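PDB 3OZQ: Serpin48 from Tenebrio molitor, which inhibits the protease SPE with high specificity as a serpin-family serine protease inhibitor of insect innate immunity. Local coordinates for residues A[9-14]-A[75-80]; A[44-49]-A[115-120]; A[87-92]-A[169-174]; A[274-279]-A[314-319]. One frame throughout, in Å; residues are numbered along the deposited sequence.

Interaction 1 of 4, residues A[9-14]-A[75-80]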
# COMPACT_ATOMS: atom_id res chain seq x y z
N GLN A 9 -3.00 -13.60 -14.06
CA GLN A 9 -4.36 -13.42 -13.57
C GLN A 9 -4.74 -11.96 -13.67
O GLN A 9 -3.86 -11.09 -13.74
CB GLN A 9 -4.47 -13.90 -12.12
CG GLN A 9 -3.74 -15.21 -11.85
CD GLN A 9 -3.81 -15.63 -10.40
OE1 GLN A 9 -2.81 -15.59 -9.68
NE2 GLN A 9 -5.00 -16.04 -9.96
N GLU A 10 -6.04 -11.67 -13.64
CA GLU A 10 -6.49 -10.30 -13.87
C GLU A 10 -6.99 -9.59 -12.62
O GLU A 10 -7.46 -8.45 -12.70
CB GLU A 10 -7.58 -10.27 -14.94
CG GLU A 10 -8.88 -10.88 -14.48
CD GLU A 10 -9.39 -11.92 -15.44
OE1 GLU A 10 -8.58 -12.45 -16.24
OE2 GLU A 10 -10.60 -12.21 -15.40
N PHE A 11 -6.91 -10.25 -11.47
CA PHE A 11 -7.08 -9.50 -10.23
C PHE A 11 -5.73 -8.88 -9.84
O PHE A 11 -5.66 -7.69 -9.53
CB PHE A 11 -7.65 -10.34 -9.08
CG PHE A 11 -7.71 -9.60 -7.78
CD1 PHE A 11 -8.56 -8.53 -7.63
CD2 PHE A 11 -6.89 -9.96 -6.73
CE1 PHE A 11 -8.61 -7.83 -6.43
CE2 PHE A 11 -6.93 -9.26 -5.53
CZ PHE A 11 -7.79 -8.20 -5.38
N PRO A 12 -4.66 -9.70 -9.86
CA PRO A 12 -3.32 -9.13 -9.72
C PRO A 12 -3.12 -8.01 -10.73
O PRO A 12 -2.45 -7.02 -10.44
CB PRO A 12 -2.42 -10.32 -10.06
CG PRO A 12 -3.20 -11.50 -9.60
CD PRO A 12 -4.63 -11.17 -9.91
N ASN A 13 -3.72 -8.17 -11.90
CA ASN A 13 -3.60 -7.18 -12.96
C ASN A 13 -4.40 -5.91 -12.68
O ASN A 13 -3.96 -4.80 -13.00
CB ASN A 13 -4.03 -7.80 -14.29
CG ASN A 13 -3.18 -7.34 -15.45
OD1 ASN A 13 -2.53 -8.14 -16.13
ND2 ASN A 13 -3.18 -6.03 -15.70
N ALA A 14 -5.59 -6.06 -12.08
CA ALA A 14 -6.44 -4.91 -11.77
C ALA A 14 -5.82 -4.02 -10.69
O ALA A 14 -5.96 -2.80 -10.73
CB ALA A 14 -7.84 -5.37 -11.35
N GLY A 75 -13.34 -15.51 -4.52
CA GLY A 75 -12.30 -16.51 -4.66
C GLY A 75 -10.97 -15.88 -5.01
O GLY A 75 -9.93 -16.23 -4.46
N ALA A 76 -11.02 -14.93 -5.94
CA ALA A 76 -9.83 -14.25 -6.43
C ALA A 76 -9.09 -13.51 -5.32
O ALA A 76 -7.87 -13.66 -5.17
CB ALA A 76 -10.21 -13.29 -7.55
N VAL A 77 -9.83 -12.72 -4.55
CA VAL A 77 -9.25 -12.00 -3.42
C VAL A 77 -8.75 -12.97 -2.35
O VAL A 77 -7.75 -12.73 -1.69
CB VAL A 77 -10.28 -11.05 -2.80
CG1 VAL A 77 -9.73 -10.44 -1.51
CG2 VAL A 77 -10.66 -9.97 -3.80
N LYS A 78 -9.47 -14.06 -2.17
CA LYS A 78 -9.11 -15.05 -1.17
C LYS A 78 -7.76 -15.67 -1.51
O LYS A 78 -6.96 -15.93 -0.62
CB LYS A 78 -10.20 -16.12 -1.09
CG LYS A 78 -9.87 -17.29 -0.19
CD LYS A 78 -9.98 -16.93 1.28
CE LYS A 78 -9.93 -18.18 2.14
NZ LYS A 78 -11.07 -19.11 1.85
N GLU A 79 -7.51 -15.89 -2.80
CA GLU A 79 -6.23 -16.48 -3.21
C GLU A 79 -5.03 -15.55 -2.98
O GLU A 79 -4.05 -15.94 -2.35
CB GLU A 79 -6.26 -16.99 -4.67
CG GLU A 79 -4.99 -17.77 -5.07
CD GLU A 79 -5.11 -18.50 -6.41
OE1 GLU A 79 -4.94 -17.85 -7.46
OE2 GLU A 79 -5.36 -19.74 -6.41
N VAL A 80 -5.11 -14.32 -3.47
CA VAL A 80 -4.00 -13.39 -3.27
C VAL A 80 -3.67 -13.22 -1.79
O VAL A 80 -2.52 -13.35 -1.38
CB VAL A 80 -4.27 -12.01 -3.92
CG1 VAL A 80 -4.31 -12.13 -5.43
CG2 VAL A 80 -5.56 -11.41 -3.39
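The aromatic ring of F11 overlaps V77, whose CG2 lies over one ring face at 4.2 Å from the ring centroid, close enough to the normal for a CH-pi contact. The pair belongs to the helical part of the serpin fold, where helix 10-29 (helix A in the family's lettering) crosses helix 70-83 (helix D). Their short segments cross at -79°, with the axes 10.2 Å apart at closest approach, a separation bridged by side chains. In F11, CG is anti to the backbone N, and this chi1 of 175° places CG on the side of helix 70-83. There V80 meets the rim: its CG2 stands 3.3 Å from F11 CE2, and its CG1 lies in the ring plane beside CD2, at 3.6 Å. Nearer the backbone, F11 CB rests on the methyl of A76, CB to CB 4.2 Å, while the P12 ring reaches V80 only loosely through CG. An alanine in place of F11 would keep the CB contact but is likely to leave V77 CG2 and both V80 methyls without their partner, opening a gap between the helices. F66 adds a second aromatic ring beside F11, and F39 of helix 38-50 also touches V80. Solvent-exposed Q9 adds a polar link. Q9 and E79 cross at about a right angle, and Q9 NE2 donates to E79 OE1 at 3.1 Å with an N-H...O angle of 151°, approaching nearly in line with the carboxylate C-O bond while the acceptor lies somewhat out of the amide plane.

Interaction 2 of 4, residues A[44-49]-A[115-120]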
# COMPACT_ATOMS: atom_id res chain seq x y z
N LEU A 44 -10.14 -4.24 1.09
CA LEU A 44 -11.07 -3.78 2.10
C LEU A 44 -12.34 -3.27 1.43
O LEU A 44 -13.46 -3.60 1.82
CB LEU A 44 -10.42 -2.70 2.97
CG LEU A 44 -11.25 -2.27 4.18
CD1 LEU A 44 -11.79 -3.49 4.87
CD2 LEU A 44 -10.39 -1.41 5.15
N LEU A 45 -12.15 -2.48 0.38
CA LEU A 45 -13.29 -1.96 -0.35
C LEU A 45 -14.09 -3.10 -1.00
O LEU A 45 -15.31 -3.01 -1.16
CB LEU A 45 -12.80 -0.99 -1.42
CG LEU A 45 -13.92 -0.25 -2.15
CD1 LEU A 45 -14.58 0.76 -1.23
CD2 LEU A 45 -13.38 0.44 -3.39
N ALA A 46 -13.40 -4.17 -1.40
CA ALA A 46 -14.09 -5.35 -1.92
C ALA A 46 -14.96 -6.00 -0.82
O ALA A 46 -16.06 -6.47 -1.09
CB ALA A 46 -13.08 -6.34 -2.51
N LEU A 47 -14.46 -6.03 0.41
CA LEU A 47 -15.25 -6.52 1.53
C LEU A 47 -16.50 -5.66 1.64
O LEU A 47 -17.62 -6.18 1.68
CB LEU A 47 -14.46 -6.42 2.83
CG LEU A 47 -14.86 -7.37 3.97
CD1 LEU A 47 -14.50 -6.77 5.32
CD2 LEU A 47 -16.32 -7.75 3.93
N ALA A 48 -16.30 -4.35 1.70
CA ALA A 48 -17.42 -3.41 1.72
C ALA A 48 -18.41 -3.70 0.60
O ALA A 48 -19.64 -3.80 0.83
CB ALA A 48 -16.91 -1.99 1.59
N GLN A 49 -17.88 -3.79 -0.61
CA GLN A 49 -18.67 -4.03 -1.81
C GLN A 49 -19.58 -5.24 -1.63
O GLN A 49 -20.72 -5.25 -2.10
CB GLN A 49 -17.73 -4.24 -3.01
CG GLN A 49 -18.41 -4.34 -4.36
CD GLN A 49 -17.51 -4.95 -5.44
OE1 GLN A 49 -16.28 -4.78 -5.40
NE2 GLN A 49 -18.11 -5.67 -6.38
N GLU A 115 -13.29 -15.02 6.80
CA GLU A 115 -13.01 -16.16 5.92
C GLU A 115 -12.41 -15.77 4.57
O GLU A 115 -11.52 -16.46 4.07
CB GLU A 115 -14.27 -17.03 5.76
CG GLU A 115 -14.60 -17.83 7.02
CD GLU A 115 -16.02 -18.39 7.06
OE1 GLU A 115 -16.66 -18.49 5.99
OE2 GLU A 115 -16.48 -18.73 8.17
N VAL A 116 -12.87 -14.67 3.98
CA VAL A 116 -12.46 -14.32 2.63
C VAL A 116 -11.50 -13.14 2.53
O VAL A 116 -10.51 -13.21 1.80
CB VAL A 116 -13.67 -14.02 1.73
CG1 VAL A 116 -13.21 -13.47 0.39
CG2 VAL A 116 -14.53 -15.28 1.55
N TYR A 117 -11.79 -12.06 3.25
CA TYR A 117 -11.13 -10.77 2.98
C TYR A 117 -10.08 -10.35 4.00
O TYR A 117 -9.62 -9.21 3.97
CB TYR A 117 -12.17 -9.65 2.87
CG TYR A 117 -13.10 -9.76 1.69
CD1 TYR A 117 -12.86 -9.05 0.52
CD2 TYR A 117 -14.25 -10.54 1.76
CE1 TYR A 117 -13.74 -9.14 -0.55
CE2 TYR A 117 -15.11 -10.64 0.70
CZ TYR A 117 -14.86 -9.93 -0.45
OH TYR A 117 -15.74 -10.03 -1.51
N GLY A 118 -9.71 -11.25 4.89
CA GLY A 118 -8.69 -10.96 5.88
C GLY A 118 -8.95 -9.69 6.66
O GLY A 118 -8.04 -8.89 6.90
N ALA A 119 -10.20 -9.49 7.05
CA ALA A 119 -10.56 -8.35 7.87
C ALA A 119 -11.61 -8.80 8.87
O ALA A 119 -11.94 -9.99 8.93
CB ALA A 119 -11.11 -7.24 7.00
N GLN A 120 -12.14 -7.87 9.66
CA GLN A 120 -13.31 -8.19 10.46
C GLN A 120 -14.27 -7.02 10.54
O GLN A 120 -13.98 -5.94 10.03
CB GLN A 120 -12.93 -8.71 11.83
CG GLN A 120 -12.31 -7.73 12.74
CD GLN A 120 -11.67 -8.41 13.92
OE1 GLN A 120 -11.70 -7.89 15.04
NE2 GLN A 120 -11.09 -9.57 13.68
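Y117 lays its ring against the backbone of segment 44-49 of helix 38-50, with L47 CA over the centre of one face, 3.7 Å from the centroid and 14° off the normal. That near-axial position makes it a well-formed CH-pi contact, and it presses the ring on the helix main chain more than on a side-chain tip. The CE1 atom of Y117 comes to 3.3 Å from L47 N and to 3.5 Å from A46 CB. The first torsion of Y117 puts CG beside its own backbone N and anti to the carbonyl carbon (chi1 -66°), which turns CG toward helix 38-50. On the ring's opposite face, offset toward the rim, lies V116 CG1, 3.3 Å above the plane, so the aromatic group is clasped between its sequence neighbour and the helix. L47 completes the grip, its CG anti to the backbone N (chi1 -156°). This places L47 CG 3.7 Å from Y117 CB, and beyond it CD1 reaches A119 CB at 3.8 Å. L44 CD1 touches the same A119 methyl more distantly. A leucine in place of Y117 would probably leave L47 CA and A46 without the flat surface they rest on, and V116 CG1 would lose its ring as well. V77 of helix 70-83 and I112 of helix 107-115 also touch Y117, so the contact is enclosed by several helices. It joins helix B of the serpin fold to the connection leading from helix E into strand 120-124, strand 1 of sheet A.

Interaction 3 of 4, residues A[87-92]-A[169-174]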
# COMPACT_ATOMS: atom_id res chain seq x y z
N GLU A 87 7.19 -18.02 4.26
CA GLU A 87 8.13 -18.36 5.30
C GLU A 87 9.16 -17.24 5.36
O GLU A 87 9.66 -16.90 6.43
CB GLU A 87 8.84 -19.68 4.97
CG GLU A 87 7.91 -20.87 4.81
CD GLU A 87 8.66 -22.15 4.49
OE1 GLU A 87 9.67 -22.09 3.75
OE2 GLU A 87 8.23 -23.21 4.98
N GLU A 88 9.44 -16.66 4.19
CA GLU A 88 10.49 -15.66 4.03
C GLU A 88 10.06 -14.21 4.30
O GLU A 88 10.91 -13.35 4.52
CB GLU A 88 11.08 -15.75 2.62
CG GLU A 88 11.65 -17.12 2.25
CD GLU A 88 12.79 -17.55 3.15
OE1 GLU A 88 13.07 -18.76 3.19
OE2 GLU A 88 13.42 -16.67 3.80
N TYR A 89 8.75 -13.95 4.25
CA TYR A 89 8.25 -12.59 4.41
C TYR A 89 6.78 -12.54 4.81
O TYR A 89 6.00 -13.44 4.47
CB TYR A 89 8.44 -11.79 3.13
CG TYR A 89 7.66 -12.31 1.94
CD1 TYR A 89 6.28 -12.15 1.85
CD2 TYR A 89 8.31 -12.95 0.89
CE1 TYR A 89 5.57 -12.62 0.76
CE2 TYR A 89 7.61 -13.42 -0.21
CZ TYR A 89 6.25 -13.25 -0.27
OH TYR A 89 5.57 -13.73 -1.38
N THR A 90 6.38 -11.47 5.50
CA THR A 90 5.02 -11.36 6.01
C THR A 90 4.41 -9.97 5.83
O THR A 90 5.01 -8.96 6.23
CB THR A 90 4.95 -11.69 7.50
OG1 THR A 90 5.89 -12.73 7.80
CG2 THR A 90 3.54 -12.13 7.89
N LEU A 91 3.22 -9.92 5.26
CA LEU A 91 2.40 -8.72 5.29
C LEU A 91 1.52 -8.75 6.53
O LEU A 91 0.80 -9.73 6.75
CB LEU A 91 1.54 -8.64 4.04
CG LEU A 91 0.62 -7.43 3.97
CD1 LEU A 91 1.47 -6.15 3.89
CD2 LEU A 91 -0.29 -7.56 2.76
N HIS A 92 1.60 -7.71 7.36
CA HIS A 92 0.74 -7.57 8.53
C HIS A 92 -0.34 -6.55 8.21
O HIS A 92 -0.05 -5.45 7.75
CB HIS A 92 1.55 -7.11 9.75
CG HIS A 92 2.63 -8.07 10.15
ND1 HIS A 92 3.87 -8.11 9.54
CD2 HIS A 92 2.65 -9.05 11.09
CE1 HIS A 92 4.60 -9.06 10.09
NE2 HIS A 92 3.89 -9.65 11.03
N LEU A 169 -1.39 -1.39 7.89
CA LEU A 169 -0.49 -2.46 7.46
C LEU A 169 0.97 -2.04 7.38
O LEU A 169 1.32 -0.87 7.41
CB LEU A 169 -0.90 -3.10 6.12
CG LEU A 169 -1.37 -2.34 4.86
CD1 LEU A 169 -1.12 -0.86 4.86
CD2 LEU A 169 -0.89 -2.98 3.53
N TYR A 170 1.81 -3.06 7.26
CA TYR A 170 3.23 -2.88 7.08
C TYR A 170 3.78 -4.23 6.65
O TYR A 170 3.17 -5.27 6.90
CB TYR A 170 3.91 -2.39 8.36
CG TYR A 170 4.01 -3.42 9.46
CD1 TYR A 170 5.13 -4.23 9.57
CD2 TYR A 170 2.99 -3.57 10.40
CE1 TYR A 170 5.23 -5.17 10.59
CE2 TYR A 170 3.08 -4.51 11.41
CZ TYR A 170 4.21 -5.31 11.50
OH TYR A 170 4.31 -6.25 12.50
N PHE A 171 4.94 -4.20 6.00
CA PHE A 171 5.52 -5.37 5.36
C PHE A 171 6.84 -5.71 6.04
O PHE A 171 7.57 -4.82 6.48
CB PHE A 171 5.80 -5.05 3.89
CG PHE A 171 6.16 -6.25 3.06
CD1 PHE A 171 5.27 -7.30 2.92
CD2 PHE A 171 7.38 -6.32 2.39
CE1 PHE A 171 5.59 -8.41 2.14
CE2 PHE A 171 7.70 -7.42 1.61
CZ PHE A 171 6.81 -8.46 1.48
N ASN A 172 7.15 -7.00 6.11
CA ASN A 172 8.41 -7.46 6.67
C ASN A 172 9.10 -8.44 5.73
O ASN A 172 8.53 -9.49 5.41
CB ASN A 172 8.17 -8.10 8.03
CG ASN A 172 9.41 -8.77 8.58
OD1 ASN A 172 10.21 -8.16 9.29
ND2 ASN A 172 9.59 -10.04 8.23
N ALA A 173 10.30 -8.09 5.28
CA ALA A 173 11.05 -8.93 4.34
C ALA A 173 12.55 -8.81 4.53
O ALA A 173 13.04 -7.85 5.14
CB ALA A 173 10.68 -8.61 2.89
N LYS A 174 13.27 -9.79 4.01
CA LYS A 174 14.73 -9.81 4.07
C LYS A 174 15.31 -9.68 2.67
O LYS A 174 14.84 -10.34 1.74
CB LYS A 174 15.22 -11.12 4.68
CG LYS A 174 14.75 -11.40 6.09
CD LYS A 174 15.29 -10.41 7.10
CE LYS A 174 14.87 -10.82 8.51
NZ LYS A 174 15.40 -9.91 9.57
O HOH W 1 11.81 -11.78 2.46
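H92 and Y170 make the tight end of this contact, their ring planes only 7° apart but slid so that the rings barely overlap. Y170 OH consequently stands over the centre of the imidazole, 3.4 Å above its plane, while H92 CB lies over the tyrosine face, 3.8 Å from its centroid. A chi1 of 72° places Y170 CG on the side where H92 lies, and the hydroxyl at the far end is hydrogen-bonded to Q145 OE1. T90 CG2 lies over the rim of the opposite imidazole face. Beneath these groups the backbones are bound by two hydrogen-bonded pairs, T90 with N172 and H92 with Y170. H92 N reaches Y170 O at 2.9 Å, nearly along the C=O axis, and Y170 N returns to H92 O at 3.1 Å. These are antiparallel neighbours of serpin sheet A, strand 90-100 (strand 2A) beside strand 163-174 (strand 3A). On the sheet face that bears L91 and F171 the packing is apolar: L91 CD1 lies 4.0 Å from L169 CD2, and F171 CZ is 3.7 Å from Y89 CD1, with the two aromatic planes oblique at 45°. F368 touches L91, L169 and F171, linking this face to strand 365-372 of the second layer. Direct pairing with 87-92 stops at Y89; A173 and K174 turn to V326 and K227 instead. Between E88 O and K174 N a water mediates, donating to E88 O at 2.7 Å and accepting from K174 N at 2.9 Å, and the end of the partly exposed K174 side chain points off, clear of 87-92.

Interaction 4 of 4, residues A[274-279]-A[314-319]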
# COMPACT_ATOMS: atom_id res chain seq x y z
N GLU A 274 6.12 7.05 7.12
CA GLU A 274 4.81 6.77 7.71
C GLU A 274 3.76 7.62 7.03
O GLU A 274 3.90 8.84 6.94
CB GLU A 274 4.79 7.07 9.20
CG GLU A 274 5.37 5.98 10.08
CD GLU A 274 4.71 5.95 11.46
OE1 GLU A 274 3.45 5.81 11.52
OE2 GLU A 274 5.44 6.08 12.49
N SER A 275 2.70 6.99 6.54
CA SER A 275 1.62 7.72 5.88
C SER A 275 0.25 7.35 6.41
O SER A 275 0.02 6.22 6.84
CB SER A 275 1.67 7.50 4.36
OG SER A 275 2.87 8.03 3.82
N THR A 276 -0.65 8.33 6.39
CA THR A 276 -2.05 8.11 6.69
C THR A 276 -2.82 8.64 5.49
O THR A 276 -2.65 9.80 5.11
CB THR A 276 -2.48 8.81 8.00
OG1 THR A 276 -1.71 8.30 9.09
CG2 THR A 276 -3.96 8.59 8.27
N VAL A 277 -3.62 7.79 4.86
CA VAL A 277 -4.29 8.16 3.63
C VAL A 277 -5.82 8.11 3.76
O VAL A 277 -6.39 7.11 4.20
CB VAL A 277 -3.82 7.27 2.45
CG1 VAL A 277 -4.58 7.61 1.17
CG2 VAL A 277 -2.32 7.40 2.25
N ASP A 278 -6.46 9.21 3.40
CA ASP A 278 -7.88 9.31 3.30
C ASP A 278 -8.27 8.70 1.97
O ASP A 278 -8.15 9.35 0.94
CB ASP A 278 -8.30 10.77 3.31
CG ASP A 278 -9.81 10.94 3.21
OD1 ASP A 278 -10.51 9.95 2.90
OD2 ASP A 278 -10.29 12.07 3.47
N PHE A 279 -8.73 7.46 2.01
CA PHE A 279 -9.13 6.76 0.80
C PHE A 279 -10.53 7.12 0.29
O PHE A 279 -10.88 6.82 -0.85
CB PHE A 279 -8.97 5.24 0.95
CG PHE A 279 -7.69 4.71 0.35
CD1 PHE A 279 -7.64 4.36 -1.00
CD2 PHE A 279 -6.55 4.56 1.11
CE1 PHE A 279 -6.45 3.88 -1.58
CE2 PHE A 279 -5.35 4.09 0.54
CZ PHE A 279 -5.32 3.74 -0.80
N VAL A 314 -9.73 4.96 6.08
CA VAL A 314 -8.45 5.45 6.55
C VAL A 314 -7.40 4.36 6.49
O VAL A 314 -7.54 3.31 7.13
CB VAL A 314 -8.57 6.03 8.00
CG1 VAL A 314 -7.23 6.64 8.43
CG2 VAL A 314 -9.63 7.09 8.04
N GLN A 315 -6.39 4.58 5.67
CA GLN A 315 -5.24 3.69 5.63
C GLN A 315 -4.05 4.30 6.35
O GLN A 315 -3.75 5.47 6.17
CB GLN A 315 -4.85 3.36 4.19
CG GLN A 315 -3.72 2.35 4.08
CD GLN A 315 -3.40 2.00 2.65
OE1 GLN A 315 -3.97 1.07 2.09
NE2 GLN A 315 -2.47 2.75 2.05
N LYS A 316 -3.38 3.50 7.15
CA LYS A 316 -2.11 3.92 7.72
C LYS A 316 -1.10 2.82 7.57
O LYS A 316 -1.42 1.65 7.80
CB LYS A 316 -2.27 4.28 9.20
CG LYS A 316 -1.07 5.00 9.78
CD LYS A 316 -1.43 5.59 11.13
CE LYS A 316 -0.33 6.54 11.62
NZ LYS A 316 -0.74 7.32 12.83
N SER A 317 0.10 3.19 7.17
CA SER A 317 1.16 2.22 6.91
C SER A 317 2.52 2.88 7.09
O SER A 317 2.63 4.11 7.08
CB SER A 317 1.03 1.64 5.50
OG SER A 317 1.38 2.61 4.52
N PHE A 318 3.55 2.06 7.27
CA PHE A 318 4.92 2.54 7.29
C PHE A 318 5.85 1.53 6.63
O PHE A 318 5.49 0.36 6.43
CB PHE A 318 5.40 2.80 8.72
CG PHE A 318 5.62 1.56 9.51
CD1 PHE A 318 4.56 0.91 10.12
CD2 PHE A 318 6.90 1.04 9.67
CE1 PHE A 318 4.76 -0.24 10.85
CE2 PHE A 318 7.10 -0.11 10.40
CZ PHE A 318 6.03 -0.75 11.00
N ILE A 319 7.03 2.01 6.29
CA ILE A 319 8.10 1.18 5.78
C ILE A 319 9.40 1.68 6.38
O ILE A 319 9.61 2.89 6.57
CB ILE A 319 8.19 1.25 4.25
CG1 ILE A 319 9.22 0.22 3.74
CG2 ILE A 319 8.59 2.67 3.83
CD1 ILE A 319 9.28 0.12 2.22
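In sheet A of the serpin fold, strand 310-321 (5A) and strand 260-278 (6A) run antiparallel here, pairing S317 with S275 and Q315 with V277. Four backbone bonds tie them: S275 N to S317 O at 2.9 Å and V277 N to Q315 O at 2.7 Å, each returned by the opposite strand, all with N-H...O angles of 161° or more. The face bearing S275, V277, Q315 and S317 is buried. There S275 OG accepts from L35 N, V277 touches V26 of helix 10-29, and F279 CD2, just beyond the strand, packs 3.7 Å from Q315 CB, the two side chains crossing obliquely. On the other face K316 runs out extended; its chi1 of -168° places CG 3.4 Å from T276 OG1, which crosses the chain and lies equally near CE. Farther along, E274 CG and F318 CB lie side by side at 3.5 Å. K316 NZ bonds to Q149 O and stays 4.6 Å from E274 OE1, too far for contact between the charged atoms. One face thus buries V277, F279 and the S275 hydroxyl bonded to L35, while the other mixes K316, E274 and T276 with apolar V314 and F318, the lysine charge probably eased by a carbonyl and, at longer range, a carboxylate.

Overall arrangement
Interactions 1 and 2 lie in the helical region, their centres 13 Å apart, and touch where V77 CG1 meets the Y117 ring; their segments alternate along the chain. Interactions 3 and 4 belong to sheet A, with centres 17 Å apart and in series. Strands 163-174 and 310-321 pair directly around L169 and K316, L169 N lying 3.0 Å from K316 O in a probable hydrogen bond. Farther along 163-174, the short strand 325-326 pairs with it, consistent with a largely uninserted reactive-centre loop whose hinge has begun to enter the sheet. Interactions 2 and 4 come within about 6 Å, nearest atoms, without touching, helix 38-50 packing behind the sheet that must open when the inhibitor acts.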